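Local coordinates for alternansucrase (Leuconostoc mesenteroides, PDB 6HVG), which belongs to glycoside hydrolase family 70, pairing a circularly permuted TIM-barrel catalytic domain with repeats of the cell-wall- and choline-binding type, at residues G533-Q538 / L1190-N1195; P545-D548 / N552-L555; I560-S565 / V626-L631; G573-L578 / Y1247-N1252; G617-A622 / N1108-T1113. All blocks are in the same frame, centred on the assembly; numbering follows the deposited sequence.

Contact 1 of 5, residues G533-Q538 / L1190-N1195; sequences GFLAYQ and LLYVAN
One face of the Tyr-1192 ring receives the methyl CD1 of Leu-535, which sits over the ring centre, 3.5 Å above the plane. The approach lies only 12° off the ring normal, a textbook CH-pi contact, with the ring atom CE2 the nearest to CD1 at 3.6 Å. The second aromatic, Tyr-537, meets the methyl of Ala-1194 obliquely, its OH 3.3 Å and its CZ 4.0 Å from Ala-1194 CB. Strands 534-537 and 1190-1197 are not neighbours: strand 1166-1175 runs between them in an antiparallel sheet, consistent with domain B of this family. No hydrogen bond therefore joins the two segments directly, and side chains on one side of the sheet span the intervening strand. Tyr-1192 reaches across because its CG stands opposite the backbone N (chi1 -163°), while Leu-535, branched at CG, presents one of its two methyls at right angles to it. Alanine suits position 1194, where a small methyl leaves room for the end of a long tyrosine. The Tyr-1192 hydroxyl is paired with Glu-520 OE2 and Leu-1254 N, so this buried ring can offer an apolar face to leucine while its polar end stays satisfied, and dispersion carries the contact.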
# COMPACT_ATOMS: atom_id res chain seq x y z
N GLY A 533 0.74 8.74 1.06
CA GLY A 533 -0.37 9.60 1.51
C GLY A 533 -0.88 10.55 0.44
O GLY A 533 -0.20 10.81 -0.54
N PHE A 534 -2.08 11.07 0.63
CA PHE A 534 -2.73 11.90 -0.38
C PHE A 534 -3.12 13.28 0.11
O PHE A 534 -3.44 13.46 1.30
CB PHE A 534 -4.01 11.24 -0.86
CG PHE A 534 -3.83 9.84 -1.34
CD1 PHE A 534 -3.19 9.58 -2.54
CD2 PHE A 534 -4.31 8.80 -0.60
CE1 PHE A 534 -3.02 8.29 -2.98
CE2 PHE A 534 -4.15 7.51 -1.04
CZ PHE A 534 -3.52 7.25 -2.24
N LEU A 535 -3.18 14.21 -0.84
CA LEU A 535 -3.69 15.55 -0.66
C LEU A 535 -4.90 15.76 -1.55
O LEU A 535 -4.83 15.49 -2.74
CB LEU A 535 -2.64 16.56 -1.06
CG LEU A 535 -1.35 16.57 -0.25
CD1 LEU A 535 -0.37 17.58 -0.83
CD2 LEU A 535 -1.67 16.89 1.19
N ALA A 536 -6.01 16.23 -0.99
CA ALA A 536 -7.17 16.56 -1.79
C ALA A 536 -7.16 18.07 -2.08
O ALA A 536 -7.05 18.87 -1.17
CB ALA A 536 -8.44 16.18 -1.08
N TYR A 537 -7.29 18.44 -3.35
CA TYR A 537 -7.34 19.83 -3.72
C TYR A 537 -8.70 20.42 -3.40
O TYR A 537 -9.73 19.74 -3.48
CB TYR A 537 -7.05 20.03 -5.21
CG TYR A 537 -5.71 19.53 -5.70
CD1 TYR A 537 -4.64 19.36 -4.86
CD2 TYR A 537 -5.52 19.22 -7.05
CE1 TYR A 537 -3.42 18.87 -5.33
CE2 TYR A 537 -4.30 18.76 -7.52
CZ TYR A 537 -3.26 18.58 -6.65
OH TYR A 537 -2.07 18.11 -7.10
N GLN A 538 -8.71 21.72 -3.06
CA GLN A 538 -9.95 22.41 -2.66
C GLN A 538 -10.34 23.53 -3.61
O GLN A 538 -9.49 24.09 -4.30
CB GLN A 538 -9.80 22.94 -1.25
CG GLN A 538 -9.28 21.93 -0.24
CD GLN A 538 -10.21 20.76 -0.02
OE1 GLN A 538 -11.42 20.92 0.13
NE2 GLN A 538 -9.66 19.56 -0.02
N LEU A 1190 -4.20 24.30 3.17
CA LEU A 1190 -2.90 24.98 3.01
C LEU A 1190 -2.49 25.11 1.54
O LEU A 1190 -2.85 24.27 0.72
CB LEU A 1190 -1.77 24.24 3.73
CG LEU A 1190 -1.98 23.95 5.22
CD1 LEU A 1190 -0.72 23.31 5.78
CD2 LEU A 1190 -2.33 25.20 5.99
N LEU A 1191 -1.73 26.15 1.23
CA LEU A 1191 -1.26 26.34 -0.13
C LEU A 1191 -0.05 25.43 -0.34
O LEU A 1191 0.82 25.29 0.53
CB LEU A 1191 -0.93 27.81 -0.43
CG LEU A 1191 -2.05 28.85 -0.33
CD1 LEU A 1191 -1.74 30.07 -1.20
CD2 LEU A 1191 -3.42 28.32 -0.70
N TYR A 1192 -0.02 24.83 -1.52
CA TYR A 1192 0.94 23.78 -1.84
C TYR A 1192 1.29 23.90 -3.30
O TYR A 1192 0.44 24.28 -4.11
CB TYR A 1192 0.29 22.42 -1.59
CG TYR A 1192 1.24 21.27 -1.49
CD1 TYR A 1192 1.87 20.98 -0.30
CD2 TYR A 1192 1.46 20.43 -2.55
CE1 TYR A 1192 2.73 19.91 -0.18
CE2 TYR A 1192 2.31 19.35 -2.45
CZ TYR A 1192 2.95 19.10 -1.26
OH TYR A 1192 3.81 18.02 -1.17
N VAL A 1193 2.55 23.62 -3.62
CA VAL A 1193 3.01 23.59 -5.00
C VAL A 1193 2.92 22.15 -5.46
O VAL A 1193 3.61 21.29 -4.93
CB VAL A 1193 4.46 24.06 -5.13
CG1 VAL A 1193 4.98 23.81 -6.54
CG2 VAL A 1193 4.56 25.54 -4.82
N ALA A 1194 2.07 21.90 -6.44
CA ALA A 1194 1.91 20.58 -7.01
C ALA A 1194 2.33 20.59 -8.47
O ALA A 1194 2.43 21.65 -9.08
CB ALA A 1194 0.47 20.13 -6.89
N ASN A 1195 2.60 19.41 -9.02
CA ASN A 1195 2.89 19.26 -10.44
C ASN A 1195 1.64 18.75 -11.16
O ASN A 1195 1.39 17.57 -11.21
CB ASN A 1195 4.08 18.34 -10.65
CG ASN A 1195 5.40 19.07 -10.60
OD1 ASN A 1195 5.95 19.26 -9.54
ND2 ASN A 1195 5.91 19.49 -11.75

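Contact 2 of 5, residues P545-D548 / N552-L555; sequences PNTD and NRKL
A short 3-10 turn, residues 545-547, is tied to Arg-553 through the backbone carbonyl of Thr-547, stapling together one loop between strands 534-537 and 580-582. The close part is the guanidinium. Its NH2 donates to Thr-547 O at 2.6 Å, almost in line with the carbonyl bond (168° at the oxygen), and NH1 adds a weak bond to the same oxygen at 3.3 Å. Arginine suits the place because its chain, extended from CG to NE, carries several donors far from the backbone: NE bonds to Met-1248 O, NH2 also to Ala-1245 O, and NH1 forms a salt bridge with Asp-539. Together these fix the rotation of the group. The opposite end of the turn is much looser. Pro-545 and Asn-546 are exposed to solvent, the proline suiting the first position of the turn, where its ring fixes phi, and the side chain of Asp-548 leaves the backbone on the side away from Arg-553. Its OD1 remains 5.6 Å from Arg-553 NH1 and instead accepts from Gly-550 N, so the two opposite charges do not touch. The turn itself is closed by Asp-548 N donating to Pro-545 O, and Thr-547 completes the close side by laying its methyl CG2 3.7 Å from Arg-553 NH2.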
# COMPACT_ATOMS: atom_id res chain seq x y z
N PRO A 545 -7.61 30.69 -7.52
CA PRO A 545 -8.73 30.56 -8.45
C PRO A 545 -8.43 29.72 -9.72
O PRO A 545 -9.34 29.13 -10.27
CB PRO A 545 -9.05 32.02 -8.81
CG PRO A 545 -7.74 32.73 -8.67
CD PRO A 545 -7.00 32.04 -7.56
N ASN A 546 -7.17 29.66 -10.17
CA ASN A 546 -6.82 28.84 -11.36
C ASN A 546 -7.10 27.36 -11.13
O ASN A 546 -7.33 26.60 -12.07
CB ASN A 546 -5.33 28.99 -11.71
CG ASN A 546 -4.93 30.43 -11.99
OD1 ASN A 546 -5.79 31.31 -12.13
ND2 ASN A 546 -3.64 30.67 -12.08
N THR A 547 -7.06 26.98 -9.86
CA THR A 547 -7.18 25.62 -9.40
C THR A 547 -8.60 25.25 -9.00
O THR A 547 -8.87 24.11 -8.65
CB THR A 547 -6.23 25.49 -8.22
OG1 THR A 547 -4.89 25.43 -8.74
CG2 THR A 547 -6.54 24.25 -7.36
N ASP A 548 -9.52 26.20 -9.09
CA ASP A 548 -10.90 25.99 -8.67
C ASP A 548 -11.54 25.07 -9.71
O ASP A 548 -11.35 25.25 -10.91
CB ASP A 548 -11.61 27.34 -8.57
CG ASP A 548 -12.96 27.27 -7.92
OD1 ASP A 548 -13.79 26.48 -8.36
OD2 ASP A 548 -13.21 28.04 -6.98
N ASN A 552 -17.00 20.85 -8.60
CA ASN A 552 -16.97 19.47 -9.02
C ASN A 552 -16.23 18.73 -7.92
O ASN A 552 -16.53 18.93 -6.74
CB ASN A 552 -16.29 19.37 -10.38
CG ASN A 552 -17.17 19.92 -11.49
OD1 ASN A 552 -18.23 19.38 -11.76
ND2 ASN A 552 -16.74 20.99 -12.12
N ARG A 553 -15.29 17.86 -8.28
CA ARG A 553 -14.56 17.06 -7.30
C ARG A 553 -15.43 16.29 -6.30
O ARG A 553 -15.19 16.34 -5.10
CB ARG A 553 -13.55 17.92 -6.54
CG ARG A 553 -12.50 18.57 -7.43
CD ARG A 553 -11.64 19.49 -6.60
NE ARG A 553 -10.48 19.96 -7.35
CZ ARG A 553 -10.03 21.22 -7.34
NH1 ARG A 553 -10.65 22.15 -6.63
NH2 ARG A 553 -8.96 21.53 -8.07
N LYS A 554 -16.43 15.56 -6.79
CA LYS A 554 -17.16 14.58 -5.98
C LYS A 554 -16.31 13.34 -5.84
O LYS A 554 -16.00 12.68 -6.83
CB LYS A 554 -18.49 14.19 -6.60
CG LYS A 554 -19.43 15.37 -6.79
CD LYS A 554 -20.40 15.13 -7.92
CE LYS A 554 -21.18 16.38 -8.30
NZ LYS A 554 -22.44 16.43 -7.52
N LEU A 555 -15.93 13.04 -4.61
CA LEU A 555 -15.01 11.96 -4.35
C LEU A 555 -15.74 10.68 -3.98
O LEU A 555 -16.78 10.72 -3.32
CB LEU A 555 -14.11 12.36 -3.21
CG LEU A 555 -13.31 13.66 -3.41
CD1 LEU A 555 -12.37 13.92 -2.24
CD2 LEU A 555 -12.53 13.68 -4.70

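Contact 3 of 5, residues I560-S565 / V626-L631; sequences INIDGS and VDADLL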
# COMPACT_ATOMS: atom_id res chain seq x y z
N ILE A 560 -21.29 1.46 -5.91
CA ILE A 560 -22.19 1.39 -4.77
C ILE A 560 -22.41 2.76 -4.12
O ILE A 560 -23.28 2.89 -3.28
CB ILE A 560 -21.74 0.36 -3.70
CG1 ILE A 560 -20.41 0.78 -3.03
CG2 ILE A 560 -21.62 -1.03 -4.29
CD1 ILE A 560 -20.05 -0.05 -1.81
N ASN A 561 -21.64 3.77 -4.50
CA ASN A 561 -21.83 5.11 -3.96
C ASN A 561 -21.94 6.14 -5.04
O ASN A 561 -21.49 7.28 -4.87
CB ASN A 561 -20.67 5.50 -3.04
CG ASN A 561 -20.92 6.80 -2.30
OD1 ASN A 561 -22.02 7.04 -1.83
ND2 ASN A 561 -19.91 7.64 -2.20
N ILE A 562 -22.50 5.75 -6.18
CA ILE A 562 -22.52 6.64 -7.34
C ILE A 562 -23.27 7.94 -7.01
O ILE A 562 -22.92 9.00 -7.55
CB ILE A 562 -23.11 5.94 -8.58
CG1 ILE A 562 -22.89 6.80 -9.83
CG2 ILE A 562 -24.58 5.63 -8.36
CD1 ILE A 562 -23.19 6.09 -11.13
N ASP A 563 -24.24 7.88 -6.10
CA ASP A 563 -25.04 9.07 -5.73
C ASP A 563 -24.62 9.76 -4.41
O ASP A 563 -25.33 10.61 -3.90
CB ASP A 563 -26.54 8.73 -5.70
CG ASP A 563 -26.92 7.76 -4.58
OD1 ASP A 563 -26.04 7.32 -3.81
OD2 ASP A 563 -28.12 7.45 -4.46
N GLY A 564 -23.45 9.41 -3.88
CA GLY A 564 -22.96 9.97 -2.63
C GLY A 564 -23.67 9.49 -1.37
O GLY A 564 -23.30 9.90 -0.28
N SER A 565 -24.67 8.61 -1.50
CA SER A 565 -25.51 8.22 -0.36
C SER A 565 -24.76 7.47 0.74
O SER A 565 -25.29 7.32 1.82
CB SER A 565 -26.72 7.40 -0.82
OG SER A 565 -26.33 6.21 -1.47
N VAL A 626 -12.72 5.56 -9.23
CA VAL A 626 -13.16 6.62 -10.11
C VAL A 626 -14.69 6.80 -10.04
O VAL A 626 -15.38 6.05 -9.35
CB VAL A 626 -12.77 6.36 -11.57
CG1 VAL A 626 -11.27 6.17 -11.70
CG2 VAL A 626 -13.54 5.17 -12.16
N ASP A 627 -15.20 7.82 -10.72
CA ASP A 627 -16.64 8.11 -10.78
C ASP A 627 -17.33 7.11 -11.70
O ASP A 627 -17.00 6.99 -12.89
CB ASP A 627 -16.90 9.55 -11.25
CG ASP A 627 -18.34 10.01 -11.03
OD1 ASP A 627 -19.29 9.29 -11.39
OD2 ASP A 627 -18.52 11.12 -10.53
N ALA A 628 -18.30 6.39 -11.15
CA ALA A 628 -18.93 5.28 -11.86
C ALA A 628 -19.72 5.70 -13.12
O ALA A 628 -20.13 4.85 -13.91
CB ALA A 628 -19.81 4.51 -10.91
N ASP A 629 -19.95 7.00 -13.31
CA ASP A 629 -20.51 7.50 -14.57
C ASP A 629 -19.74 7.03 -15.79
O ASP A 629 -20.32 6.85 -16.85
CB ASP A 629 -20.50 9.03 -14.58
CG ASP A 629 -21.58 9.65 -13.70
OD1 ASP A 629 -22.58 8.97 -13.36
OD2 ASP A 629 -21.42 10.86 -13.38
N LEU A 630 -18.44 6.82 -15.64
CA LEU A 630 -17.62 6.39 -16.75
C LEU A 630 -18.07 5.07 -17.34
O LEU A 630 -17.85 4.82 -18.52
CB LEU A 630 -16.14 6.30 -16.35
CG LEU A 630 -15.42 7.60 -16.01
CD1 LEU A 630 -13.94 7.34 -15.78
CD2 LEU A 630 -15.61 8.65 -17.10
N LEU A 631 -18.68 4.21 -16.53
CA LEU A 631 -19.16 2.94 -17.02
C LEU A 631 -20.32 3.15 -17.98
O LEU A 631 -20.40 2.50 -19.04
CB LEU A 631 -19.58 2.02 -15.87
CG LEU A 631 -18.55 1.70 -14.79
CD1 LEU A 631 -19.07 0.63 -13.86
CD2 LEU A 631 -17.24 1.26 -15.38
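Two extended torsions carry Ile-562 to its partners: CG1 stands opposite the backbone N (chi1 -170°) and CD1 continues the line (chi2 169°), so the methyl projects from the loop toward Ala-628 and Asp-629. CD1 comes 3.7 Å from Ala-628 CB and equally 3.7 Å from Asp-629 OD1, whose side chain crosses it at about a right angle. Isoleucine fits here because its extended CG1-CD1 arm gives an apolar tip that can rest on the methyl of Ala-628, whereas alanine at 628 lets that tip approach the start of the helix. The carboxylate of Asp-629 has polar partners of its own: OD1 is hydrogen-bonded outside the two segments, and OD2 bonds to Ser-1229 OG and Gln-590 NE2. Both segments are held by local hydrogen bonds. Asn-561 to Gly-564 form a type I beta turn, with glycine at the positive-phi last position, and Asp-563, within that turn, begins an Asx turn in which OD1 accepts from Ser-565 N at 3.0 Å and, on its syn lone pair, from Ser-565 OG. On the other segment Asp-627 OD1 uses its anti lone pair for Asp-629 N, at 3.1 Å. That is the capping bond expected where a chain enters a helix, here helix 629-642, which follows strand 617-620 of the TIM barrel.

Contact 4 of 5, residues G573-L578 / Y1247-N1252; sequences GSEFLL and YMNGTN. With CA (calcium ion), chain C.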
# COMPACT_ATOMS: atom_id res chain seq x y z
N GLY A 573 -16.16 5.48 -1.90
CA GLY A 573 -15.07 4.94 -2.68
C GLY A 573 -13.73 5.52 -2.32
O GLY A 573 -13.64 6.69 -1.94
N SER A 574 -12.69 4.71 -2.46
CA SER A 574 -11.32 5.16 -2.30
C SER A 574 -10.92 5.83 -3.60
O SER A 574 -10.40 5.17 -4.48
CB SER A 574 -10.42 3.97 -2.01
OG SER A 574 -10.99 3.16 -0.98
N GLU A 575 -11.18 7.13 -3.71
CA GLU A 575 -10.96 7.89 -4.92
C GLU A 575 -9.49 8.03 -5.23
O GLU A 575 -9.10 8.11 -6.40
CB GLU A 575 -11.57 9.28 -4.76
CG GLU A 575 -11.54 10.18 -6.01
CD GLU A 575 -12.27 9.63 -7.21
OE1 GLU A 575 -13.54 9.62 -7.20
OE2 GLU A 575 -11.57 9.21 -8.17
N PHE A 576 -8.67 8.03 -4.19
CA PHE A 576 -7.24 8.25 -4.38
C PHE A 576 -6.50 6.95 -4.37
O PHE A 576 -6.68 6.16 -3.47
CB PHE A 576 -6.70 9.16 -3.28
CG PHE A 576 -7.30 10.52 -3.30
CD1 PHE A 576 -6.77 11.51 -4.09
CD2 PHE A 576 -8.43 10.79 -2.59
CE1 PHE A 576 -7.34 12.76 -4.15
CE2 PHE A 576 -9.00 12.03 -2.62
CZ PHE A 576 -8.46 13.02 -3.40
N LEU A 577 -5.69 6.75 -5.41
CA LEU A 577 -5.00 5.51 -5.62
C LEU A 577 -3.55 5.82 -5.86
O LEU A 577 -2.69 5.51 -5.02
CB LEU A 577 -5.63 4.76 -6.80
CG LEU A 577 -4.97 3.47 -7.31
CD1 LEU A 577 -4.89 2.41 -6.22
CD2 LEU A 577 -5.78 2.96 -8.48
N LEU A 578 -3.24 6.43 -7.00
CA LEU A 578 -1.85 6.71 -7.38
C LEU A 578 -1.76 8.03 -8.09
O LEU A 578 -2.69 8.44 -8.79
CB LEU A 578 -1.28 5.61 -8.29
CG LEU A 578 -0.95 4.26 -7.64
CD1 LEU A 578 -0.96 3.12 -8.65
CD2 LEU A 578 0.41 4.30 -6.98
N TYR A 1247 -8.71 20.16 -13.09
CA TYR A 1247 -9.29 18.90 -13.50
C TYR A 1247 -8.86 17.72 -12.63
O TYR A 1247 -9.17 16.56 -12.93
CB TYR A 1247 -8.94 18.64 -14.97
CG TYR A 1247 -9.52 19.66 -15.93
CD1 TYR A 1247 -10.87 19.98 -15.91
CD2 TYR A 1247 -8.72 20.28 -16.89
CE1 TYR A 1247 -11.41 20.90 -16.79
CE2 TYR A 1247 -9.25 21.21 -17.77
CZ TYR A 1247 -10.60 21.52 -17.71
OH TYR A 1247 -11.17 22.43 -18.57
N MET A 1248 -8.21 18.00 -11.51
CA MET A 1248 -7.67 16.96 -10.64
C MET A 1248 -8.32 16.98 -9.26
O MET A 1248 -8.66 18.04 -8.76
CB MET A 1248 -6.16 17.15 -10.46
CG MET A 1248 -5.35 17.12 -11.75
SD MET A 1248 -5.20 15.49 -12.47
CE MET A 1248 -4.59 15.91 -14.08
N ASN A 1249 -8.46 15.81 -8.66
CA ASN A 1249 -8.90 15.69 -7.28
C ASN A 1249 -7.76 15.88 -6.31
O ASN A 1249 -7.96 16.39 -5.21
CB ASN A 1249 -9.51 14.31 -7.04
CG ASN A 1249 -10.84 14.13 -7.75
OD1 ASN A 1249 -11.56 15.09 -8.00
ND2 ASN A 1249 -11.16 12.88 -8.08
N GLY A 1250 -6.57 15.48 -6.70
CA GLY A 1250 -5.43 15.62 -5.81
C GLY A 1250 -4.19 14.94 -6.29
O GLY A 1250 -4.02 14.72 -7.50
N THR A 1251 -3.30 14.63 -5.35
CA THR A 1251 -2.00 14.06 -5.65
C THR A 1251 -1.52 13.25 -4.46
O THR A 1251 -1.98 13.43 -3.35
CB THR A 1251 -0.95 15.16 -5.95
OG1 THR A 1251 0.34 14.56 -6.10
CG2 THR A 1251 -0.87 16.17 -4.83
N ASN A 1252 -0.59 12.34 -4.71
CA ASN A 1252 0.18 11.75 -3.65
C ASN A 1252 1.09 12.85 -3.10
O ASN A 1252 1.49 13.76 -3.83
CB ASN A 1252 1.01 10.57 -4.15
CG ASN A 1252 1.98 10.97 -5.24
OD1 ASN A 1252 1.58 11.54 -6.26
ND2 ASN A 1252 3.25 10.68 -5.04
CA CA C . -9.64 8.53 -8.47
O HOH W 1 -9.86 9.36 -10.68
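Phe-576 and Gly-1250 mark where the irregular loop 573-578 passes closest to strand 1248-1252, their CA atoms 7.7 Å apart, with no hydrogen bond between the segments. Gly-1250 adopts a very extended backbone, and having no side chain it lets the edge of the Phe-576 ring come up to the strand, with CE1 3.8 Å from Gly-1250 N. Asn-1249 O and Gly-1250 CA lie in the plane of that ring, at its edge. Beside it, Glu-575 bends at chi2 (60°) and brings CG to 3.4 Å from Asn-1249 ND2, the carboxylate and amide planes being steeply inclined to each other. The bend also folds OE2 back toward the residue's own carbonyl, so that one glutamate gives the calcium ion two ligands: O at 2.2 Å and OE2 at 2.1 Å. A water at 2.4 Å from the calcium ion, Asp-581, Asn-625 and Asp-1159 complete the site, while Glu-575 OE1 accepts from Gly-556 N. With the Phe-576 edge packed on the strand backbone, Asn-1249 serves as second shell: its ND2 donates to Asp-581 OD2, whose OD1 binds the metal. An amide donor is apt there, for it can steady an anionic ligand without adding charge.

Contact 5 of 5, residues G617-A622 / N1108-T1113; sequences GIRVDA and NGYAFT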
# COMPACT_ATOMS: atom_id res chain seq x y z
N GLY A 617 -12.57 -3.89 -27.93
CA GLY A 617 -13.20 -3.77 -26.63
C GLY A 617 -12.27 -3.09 -25.67
O GLY A 617 -11.16 -2.75 -26.02
N ILE A 618 -12.71 -2.91 -24.43
CA ILE A 618 -11.88 -2.27 -23.41
C ILE A 618 -11.87 -3.03 -22.09
O ILE A 618 -12.77 -3.79 -21.80
CB ILE A 618 -12.38 -0.84 -23.11
CG1 ILE A 618 -13.83 -0.88 -22.64
CG2 ILE A 618 -12.24 0.06 -24.35
CD1 ILE A 618 -14.34 0.44 -22.10
N ARG A 619 -10.83 -2.79 -21.31
CA ARG A 619 -10.80 -3.09 -19.90
C ARG A 619 -10.84 -1.76 -19.16
O ARG A 619 -10.08 -0.85 -19.49
CB ARG A 619 -9.51 -3.82 -19.58
CG ARG A 619 -9.23 -4.00 -18.09
CD ARG A 619 -7.82 -4.56 -17.88
NE ARG A 619 -7.45 -4.70 -16.46
CZ ARG A 619 -7.02 -3.72 -15.67
NH1 ARG A 619 -6.89 -2.49 -16.13
NH2 ARG A 619 -6.74 -3.98 -14.39
N VAL A 620 -11.72 -1.65 -18.18
CA VAL A 620 -11.81 -0.44 -17.38
C VAL A 620 -10.96 -0.64 -16.14
O VAL A 620 -11.32 -1.43 -15.25
CB VAL A 620 -13.28 -0.11 -17.00
CG1 VAL A 620 -13.38 1.24 -16.30
CG2 VAL A 620 -14.17 -0.12 -18.24
N ASP A 621 -9.83 0.06 -16.09
CA ASP A 621 -8.89 -0.01 -14.96
C ASP A 621 -9.46 0.74 -13.76
O ASP A 621 -10.00 1.83 -13.91
CB ASP A 621 -7.56 0.61 -15.39
CG ASP A 621 -6.52 0.65 -14.26
OD1 ASP A 621 -5.96 -0.42 -13.88
OD2 ASP A 621 -6.24 1.79 -13.77
N ALA A 622 -9.35 0.15 -12.58
CA ALA A 622 -9.56 0.85 -11.30
C ALA A 622 -10.96 1.39 -11.15
O ALA A 622 -11.16 2.56 -10.82
CB ALA A 622 -8.54 1.97 -11.16
N ASN A 1108 5.61 -0.24 -17.48
CA ASN A 1108 4.60 -1.20 -17.88
C ASN A 1108 3.41 -0.59 -18.59
O ASN A 1108 2.57 -1.32 -19.14
CB ASN A 1108 4.16 -2.07 -16.71
CG ASN A 1108 3.46 -1.29 -15.64
OD1 ASN A 1108 2.85 -0.26 -15.91
ND2 ASN A 1108 3.49 -1.80 -14.42
N GLY A 1109 3.33 0.74 -18.57
CA GLY A 1109 2.28 1.45 -19.31
C GLY A 1109 1.12 1.94 -18.47
O GLY A 1109 0.35 2.77 -18.94
N TYR A 1110 1.00 1.43 -17.24
CA TYR A 1110 -0.01 1.93 -16.31
C TYR A 1110 0.30 3.31 -15.75
O TYR A 1110 -0.60 3.98 -15.28
CB TYR A 1110 -0.25 0.95 -15.16
CG TYR A 1110 -1.11 -0.21 -15.57
CD1 TYR A 1110 -2.47 -0.03 -15.84
CD2 TYR A 1110 -0.58 -1.47 -15.76
CE1 TYR A 1110 -3.27 -1.08 -16.24
CE2 TYR A 1110 -1.37 -2.52 -16.16
CZ TYR A 1110 -2.71 -2.32 -16.40
OH TYR A 1110 -3.47 -3.39 -16.82
N ALA A 1111 1.57 3.73 -15.83
CA ALA A 1111 1.97 5.07 -15.39
C ALA A 1111 2.47 5.84 -16.60
O ALA A 1111 3.50 5.50 -17.16
CB ALA A 1111 3.04 4.98 -14.32
N PHE A 1112 1.76 6.89 -16.97
CA PHE A 1112 2.05 7.60 -18.18
C PHE A 1112 1.90 9.11 -18.03
O PHE A 1112 1.15 9.59 -17.20
CB PHE A 1112 1.11 7.14 -19.30
CG PHE A 1112 -0.32 7.00 -18.88
CD1 PHE A 1112 -1.17 8.09 -18.89
CD2 PHE A 1112 -0.82 5.76 -18.49
CE1 PHE A 1112 -2.48 7.98 -18.49
CE2 PHE A 1112 -2.14 5.62 -18.10
CZ PHE A 1112 -2.97 6.74 -18.10
N THR A 1113 2.63 9.84 -18.86
CA THR A 1113 2.54 11.30 -18.95
C THR A 1113 1.54 11.75 -20.02
O THR A 1113 0.79 12.69 -19.81
CB THR A 1113 3.91 11.89 -19.33
OG1 THR A 1113 4.46 11.14 -20.43
CG2 THR A 1113 4.85 11.86 -18.12
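At the C-terminal end of strand 617-620 of the TIM barrel, Arg-619 and Asp-621 meet Tyr-1110, which comes from the loop between helices 1102-1105 and 1135-1147. The tyrosine hydroxyl lies over one face of the guanidinium, 3.6 Å above its plane and offset toward the rim, while the arginine NH1 sits at the edge of the ring. The two planes are 67° apart, so the groups meet neither as a stack nor by a hydrogen bond. The hydroxyl makes a weak bond with Asp-1155 OD2 instead, and the ring lies nearly parallel to His-752. Two residues apart in extended chain, at and just beyond the strand end, Arg-619 and Asp-621 point the same way, and each has its CG opposite the backbone N (chi1 170° and 177°), which aligns them for a salt bridge. NH1 reaches Asp-621 OD1 at 3.2 Å, in the guanidinium plane and on the anti lone pair of OD1, and it also bridges to Asp-1155 OD1. Arginine suits this place because its flat, multidonor group can meet Asp-621 at its edge, pair with Asp-1155 as well, and still offer a face to tyrosine. Asn-1108 and Gly-1109 set the loop: the glycine takes a positive phi, and Asn-1108 OD1 accepts from Tyr-1110 N at 2.8 Å in an Asx turn. Farther along the ring, Tyr-1110 CE1 lies 3.6 Å from Asp-621 OD1.

In the fold
Contacts 1 and 4 share one antiparallel sheet, since strands 534-537 and 1248-1252 are neighbours in it, yet contact 1 is apolar side-chain packing across a strand whereas contact 4 sets a calcium-binding loop against a strand of that sheet. Contact 2 is the one partly open to solvent; its arginine bonds to the strand of contact 4. Contacts 3 and 5 each involve a barrel element, helix 629-642 in one and strand 617-620 in the other, met by a loop, and Leu-631 touches Val-620 between them. Contact 3 reaches contact 4 through Val-626 and Glu-575, close to the calcium ion. Chemistry thus shifts from aliphatic-aromatic in contact 1 to densely charged in buried contact 5.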